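Local coordinates for protein tryptophan halogenase (Shewanella frigidimarina, PDB 2PYX) that probably halogenates tryptophan as a flavin-dependent enzyme, a nucleotide-binding flavoprotein of the monooxygenase type, at residues P116-W128 with M486-Q498. Residues are numbered along the deposited sequence; the frame is centred on the assembly and turned at random.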
loop_
_atom_site.group_PDB
_atom_site.type_symbol
_atom_site.label_atom_id
_atom_site.label_comp_id
_atom_site.label_asym_id
_atom_site.label_seq_id
_atom_site.Cartn_x
_atom_site.Cartn_y
_atom_site.Cartn_z
ATOM N N PRO A 116 6.401 -17.023 -4.201
ATOM C CA PRO A 116 6.354 -18.347 -4.790
ATOM C C PRO A 116 7.123 -19.358 -3.970
ATOM O O PRO A 116 8.192 -19.052 -3.477
ATOM C CB PRO A 116 7.010 -18.127 -6.143
ATOM C CG PRO A 116 6.570 -16.724 -6.513
ATOM C CD PRO A 116 6.760 -16.001 -5.220
ATOM N N HIS A 117 6.563 -20.542 -3.835
ATOM C CA HIS A 117 7.189 -21.574 -3.012
ATOM C C HIS A 117 8.585 -21.907 -3.495
ATOM O O HIS A 117 8.836 -21.974 -4.695
ATOM C CB HIS A 117 6.352 -22.816 -3.028
ATOM C CG HIS A 117 6.794 -23.838 -2.033
ATOM N ND1 HIS A 117 6.482 -23.745 -0.694
ATOM C CD2 HIS A 117 7.454 -25.007 -2.191
ATOM C CE1 HIS A 117 6.985 -24.792 -0.062
ATOM N NE2 HIS A 117 7.564 -25.578 -0.949
ATOM N N GLY A 118 9.487 -22.110 -2.541
ATOM C CA GLY A 118 10.891 -22.436 -2.847
ATOM C C GLY A 118 11.698 -21.329 -3.479
ATOM O O GLY A 118 12.718 -21.595 -4.103
ATOM N N HIS A 119 11.272 -20.076 -3.308
ATOM C CA HIS A 119 11.935 -18.941 -3.943
ATOM C C HIS A 119 13.429 -18.804 -3.601
ATOM O O HIS A 119 14.200 -18.312 -4.412
ATOM C CB HIS A 119 11.178 -17.637 -3.643
ATOM C CG HIS A 119 11.052 -17.316 -2.193
ATOM N ND1 HIS A 119 11.980 -16.555 -1.516
ATOM C CD2 HIS A 119 10.091 -17.630 -1.294
ATOM C CE1 HIS A 119 11.604 -16.432 -0.257
ATOM N NE2 HIS A 119 10.463 -17.075 -0.096
ATOM N N GLN A 120 13.836 -19.258 -2.414
ATOM C CA GLN A 120 15.255 -19.223 -2.044
ATOM C C GLN A 120 16.076 -20.289 -2.779
ATOM O O GLN A 120 17.311 -20.206 -2.811
ATOM C CB GLN A 120 15.415 -19.371 -0.525
ATOM C CG GLN A 120 14.947 -18.148 0.242
ATOM N N GLU A 121 15.415 -21.287 -3.339
ATOM C CA GLU A 121 16.077 -22.379 -4.044
ATOM C C GLU A 121 16.020 -22.286 -5.566
ATOM O O GLU A 121 16.965 -22.692 -6.234
ATOM C CB GLU A 121 15.449 -23.691 -3.659
ATOM C CG GLU A 121 15.499 -23.973 -2.174
ATOM C CD GLU A 121 14.857 -25.291 -1.852
ATOM O OE1 GLU A 121 15.342 -26.316 -2.365
ATOM O OE2 GLU A 121 13.851 -25.298 -1.111
ATOM N N LEU A 122 14.899 -21.809 -6.106
ATOM C CA LEU A 122 14.645 -21.838 -7.543
ATOM C C LEU A 122 13.434 -20.960 -7.842
ATOM O O LEU A 122 12.462 -20.988 -7.102
ATOM C CB LEU A 122 14.345 -23.254 -8.031
ATOM C CG LEU A 122 14.174 -23.468 -9.543
ATOM C CD1 LEU A 122 15.487 -23.177 -10.277
ATOM C CD2 LEU A 122 13.689 -24.849 -9.832
ATOM N N ASP A 123 13.532 -20.157 -8.887
ATOM C CA ASP A 123 12.398 -19.365 -9.375
ATOM C C ASP A 123 11.545 -20.288 -10.227
ATOM O O ASP A 123 11.895 -20.633 -11.363
ATOM C CB ASP A 123 12.904 -18.151 -10.171
ATOM C CG ASP A 123 11.790 -17.284 -10.719
ATOM O OD1 ASP A 123 10.632 -17.708 -10.691
ATOM O OD2 ASP A 123 12.100 -16.177 -11.193
ATOM N N LEU A 124 10.380 -20.670 -9.709
ATOM C CA LEU A 124 9.520 -21.641 -10.376
ATOM C C LEU A 124 8.831 -21.129 -11.646
ATOM O O LEU A 124 8.340 -21.922 -12.452
ATOM C CB LEU A 124 8.428 -22.118 -9.426
ATOM C CG LEU A 124 8.865 -23.026 -8.261
ATOM C CD1 LEU A 124 7.687 -23.393 -7.384
ATOM C CD2 LEU A 124 9.516 -24.292 -8.825
ATOM N N CYS A 125 8.730 -19.806 -11.787
ATOM C CA CYS A 125 7.943 -19.256 -12.865
ATOM C C CYS A 125 8.224 -19.865 -14.249
ATOM O O CYS A 125 7.303 -20.354 -14.892
ATOM C CB CYS A 125 8.039 -17.727 -12.826
ATOM S SG CYS A 125 7.004 -16.879 -14.027
ATOM N N PRO A 126 9.481 -19.843 -14.730
ATOM C CA PRO A 126 9.695 -20.440 -16.058
ATOM C C PRO A 126 9.403 -21.947 -16.139
ATOM O O PRO A 126 9.124 -22.434 -17.235
ATOM C CB PRO A 126 11.176 -20.162 -16.349
ATOM C CG PRO A 126 11.768 -19.930 -15.040
ATOM C CD PRO A 126 10.720 -19.244 -14.217
ATOM N N TYR A 127 9.479 -22.647 -15.007
ATOM C CA TYR A 127 9.100 -24.076 -14.944
ATOM C C TYR A 127 7.596 -24.297 -14.978
ATOM O O TYR A 127 7.133 -25.367 -15.390
ATOM C CB TYR A 127 9.768 -24.733 -13.706
ATOM C CG TYR A 127 11.278 -24.635 -13.820
ATOM C CD1 TYR A 127 12.027 -25.608 -14.498
ATOM C CD2 TYR A 127 11.965 -23.518 -13.340
ATOM C CE1 TYR A 127 13.412 -25.457 -14.684
ATOM C CE2 TYR A 127 13.356 -23.379 -13.510
ATOM C CZ TYR A 127 14.073 -24.375 -14.170
ATOM O OH TYR A 127 15.437 -24.167 -14.330
ATOM N N TRP A 128 6.829 -23.300 -14.521
ATOM C CA TRP A 128 5.388 -23.355 -14.606
ATOM C C TRP A 128 4.888 -23.077 -16.032
ATOM O O TRP A 128 3.886 -23.627 -16.478
ATOM C CB TRP A 128 4.740 -22.381 -13.588
ATOM C CG TRP A 128 3.356 -22.061 -13.980
ATOM C CD1 TRP A 128 2.241 -22.817 -13.763
ATOM C CD2 TRP A 128 2.934 -20.950 -14.761
ATOM N NE1 TRP A 128 1.161 -22.218 -14.312
ATOM C CE2 TRP A 128 1.561 -21.078 -14.965
ATOM C CE3 TRP A 128 3.608 -19.859 -15.328
ATOM C CZ2 TRP A 128 0.832 -20.145 -15.694
ATOM C CZ3 TRP A 128 2.881 -18.938 -16.024
ATOM C CH2 TRP A 128 1.525 -19.076 -16.212
HETATM N N MSE A 486 17.182 -29.190 -12.694
HETATM C CA MSE A 486 16.359 -28.055 -12.259
HETATM C C MSE A 486 14.880 -28.357 -12.495
HETATM O O MSE A 486 14.029 -27.989 -11.691
HETATM C CB MSE A 486 16.746 -26.778 -13.003
HETATM C CG MSE A 486 18.161 -26.295 -12.773
HETATM SE SE MSE A 486 18.586 -25.574 -11.004
HETATM C CE MSE A 486 20.331 -24.792 -11.521
ATOM N N GLN A 487 14.573 -29.018 -13.600
ATOM C CA GLN A 487 13.236 -29.502 -13.826
ATOM C C GLN A 487 12.813 -30.395 -12.657
ATOM O O GLN A 487 11.678 -30.320 -12.176
ATOM C CB GLN A 487 13.169 -30.307 -15.112
ATOM C CG GLN A 487 11.804 -30.756 -15.442
ATOM C CD GLN A 487 10.883 -29.590 -15.694
ATOM O OE1 GLN A 487 11.222 -28.702 -16.479
ATOM N NE2 GLN A 487 9.721 -29.566 -15.016
ATOM N N GLN A 488 13.728 -31.265 -12.222
ATOM C CA GLN A 488 13.449 -32.186 -11.114
ATOM C C GLN A 488 13.256 -31.445 -9.786
ATOM O O GLN A 488 12.336 -31.773 -9.049
ATOM C CB GLN A 488 14.557 -33.240 -11.016
ATOM C CG GLN A 488 14.599 -34.166 -12.244
ATOM C CD GLN A 488 16.006 -34.725 -12.530
ATOM O OE1 GLN A 488 16.892 -34.704 -11.666
ATOM N NE2 GLN A 488 16.211 -35.204 -13.753
ATOM N N LEU A 489 14.081 -30.443 -9.513
ATOM C CA LEU A 489 13.917 -29.568 -8.338
ATOM C C LEU A 489 12.562 -28.869 -8.414
ATOM O O LEU A 489 11.765 -28.912 -7.472
ATOM C CB LEU A 489 15.012 -28.528 -8.270
ATOM C CG LEU A 489 14.941 -27.527 -7.114
ATOM C CD1 LEU A 489 14.729 -28.195 -5.743
ATOM C CD2 LEU A 489 16.146 -26.683 -7.113
ATOM N N ALA A 490 12.286 -28.263 -9.573
ATOM C CA ALA A 490 10.982 -27.601 -9.771
ATOM C C ALA A 490 9.811 -28.527 -9.457
ATOM O O ALA A 490 8.874 -28.138 -8.750
ATOM C CB ALA A 490 10.877 -27.035 -11.203
ATOM N N GLN A 491 9.852 -29.759 -9.961
ATOM C CA GLN A 491 8.752 -30.690 -9.768
ATOM C C GLN A 491 8.566 -31.019 -8.289
ATOM O O GLN A 491 7.426 -31.144 -7.811
ATOM C CB GLN A 491 8.976 -31.992 -10.535
ATOM C CG GLN A 491 7.786 -32.925 -10.434
ATOM C CD GLN A 491 6.510 -32.290 -10.948
ATOM O OE1 GLN A 491 5.558 -32.044 -10.190
ATOM N NE2 GLN A 491 6.486 -32.005 -12.241
ATOM N N ARG A 492 9.681 -31.196 -7.582
ATOM C CA ARG A 492 9.631 -31.432 -6.144
ATOM C C ARG A 492 8.959 -30.249 -5.431
ATOM O O ARG A 492 8.036 -30.450 -4.630
ATOM C CB ARG A 492 11.028 -31.697 -5.578
ATOM C CG ARG A 492 11.636 -33.007 -6.073
ATOM C CD ARG A 492 12.861 -33.421 -5.272
ATOM N NE ARG A 492 14.050 -32.623 -5.554
ATOM C CZ ARG A 492 14.871 -32.818 -6.584
ATOM N NH1 ARG A 492 14.639 -33.768 -7.477
ATOM N NH2 ARG A 492 15.917 -32.045 -6.732
ATOM N N LEU A 493 9.405 -29.029 -5.744
ATOM C CA LEU A 493 8.808 -27.819 -5.167
ATOM C C LEU A 493 7.301 -27.663 -5.519
ATOM O O LEU A 493 6.519 -27.247 -4.656
ATOM C CB LEU A 493 9.601 -26.576 -5.583
ATOM C CG LEU A 493 11.048 -26.497 -5.070
ATOM C CD1 LEU A 493 11.812 -25.353 -5.692
ATOM C CD2 LEU A 493 11.090 -26.397 -3.556
ATOM N N PHE A 494 6.890 -27.968 -6.750
ATOM C CA PHE A 494 5.474 -27.941 -7.116
ATOM C C PHE A 494 4.667 -28.930 -6.263
ATOM O O PHE A 494 3.581 -28.622 -5.772
ATOM C CB PHE A 494 5.213 -28.268 -8.591
ATOM C CG PHE A 494 5.640 -27.190 -9.575
ATOM C CD1 PHE A 494 5.217 -25.873 -9.439
ATOM C CD2 PHE A 494 6.406 -27.516 -10.686
ATOM C CE1 PHE A 494 5.597 -24.894 -10.366
ATOM C CE2 PHE A 494 6.781 -26.532 -11.613
ATOM C CZ PHE A 494 6.350 -25.223 -11.449
ATOM N N ASN A 495 5.201 -30.143 -6.128
ATOM C CA ASN A 495 4.565 -31.154 -5.282
ATOM C C ASN A 495 4.425 -30.702 -3.842
ATOM O O ASN A 495 3.355 -30.880 -3.238
ATOM C CB ASN A 495 5.395 -32.439 -5.288
ATOM C CG ASN A 495 5.379 -33.148 -6.607
ATOM O OD1 ASN A 495 6.145 -34.097 -6.795
ATOM N ND2 ASN A 495 4.520 -32.732 -7.518
ATOM N N ASP A 496 5.488 -30.121 -3.304
ATOM C CA ASP A 496 5.525 -29.664 -1.912
ATOM C C ASP A 496 4.506 -28.557 -1.687
ATOM O O ASP A 496 3.846 -28.493 -0.646
ATOM C CB ASP A 496 6.914 -29.177 -1.506
ATOM C CG ASP A 496 7.960 -30.310 -1.445
ATOM O OD1 ASP A 496 7.566 -31.502 -1.510
ATOM O OD2 ASP A 496 9.166 -29.988 -1.328
ATOM N N ASN A 497 4.388 -27.664 -2.661
ATOM C CA ASN A 497 3.385 -26.601 -2.566
ATOM C C ASN A 497 1.980 -27.176 -2.533
ATOM O O ASN A 497 1.120 -26.724 -1.753
ATOM C CB ASN A 497 3.510 -25.613 -3.737
ATOM C CG ASN A 497 2.479 -24.513 -3.655
ATOM O OD1 ASN A 497 2.558 -23.666 -2.770
ATOM N ND2 ASN A 497 1.496 -24.541 -4.548
ATOM N N GLN A 498 1.741 -28.184 -3.374
ATOM C CA GLN A 498 0.462 -28.841 -3.435
ATOM C C GLN A 498 0.136 -29.481 -2.086
ATOM O O GLN A 498 -0.965 -29.331 -1.566
ATOM C CB GLN A 498 0.434 -29.891 -4.551
ATOM C CG GLN A 498 -0.941 -30.443 -4.843
ATOM C CD GLN A 498 -0.979 -31.346 -6.080
ATOM O OE1 GLN A 498 -0.007 -31.423 -6.851
ATOM N NE2 GLN A 498 -2.112 -32.015 -6.288
HETATM O O HOH W 1 9.573 -27.637 -0.270
HETATM O O HOH W 2 8.267 -27.591 -15.898
#
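L124 lays CD2 over one face of the F494 ring, off-centre and near the ring's periphery, while the same methyl reaches the helix backbone at A490 CA, 3.7 Å away. The L124 and F494 side chains run antiparallel past one another, and the backbone at Y127 and W128 meets the edge of that ring, with W128 N 3.7 Å from F494 CZ. The methyl of A490 packs against L122, L124 and Y127: its CB lies 3.6 Å from Y127 CG, approaching the tyrosine ring obliquely. With CG anti to the backbone N (chi1 -175°), L122 sets CD2 against A490 N and M486 O, both 3.7 Å away, and, within its own segment, over a face of the Y127 ring; L122 CB meets L489 CD2 at 4.0 Å. L493 completes the apolar patch, setting CD1 against L122 and L124 and CD2 against G118 CA. At one end the H117 ring lies over the helix backbone, N497 N facing it and L493 O 3.5 Å from H117 CD2; its plane stands nearly perpendicular (87°) to the D496 carboxylate. A water bridges the two, 3.0 Å from H117 NE2 and donating to D496 OD2. At the other end a second water accepts from Q487 NE2 and donates to Y127 O. W128 NE1 hydrogen-bonds V135 O and D123 OD2 takes a bond from Q466 NE2 of helix 462-471, while L124 and W128 also touch helix 137-141, away from the annotated sites. With no direct hydrogen bond across the interface, helix 484-507 is held here by apolar fit, and polar linkage passes through water at its margins.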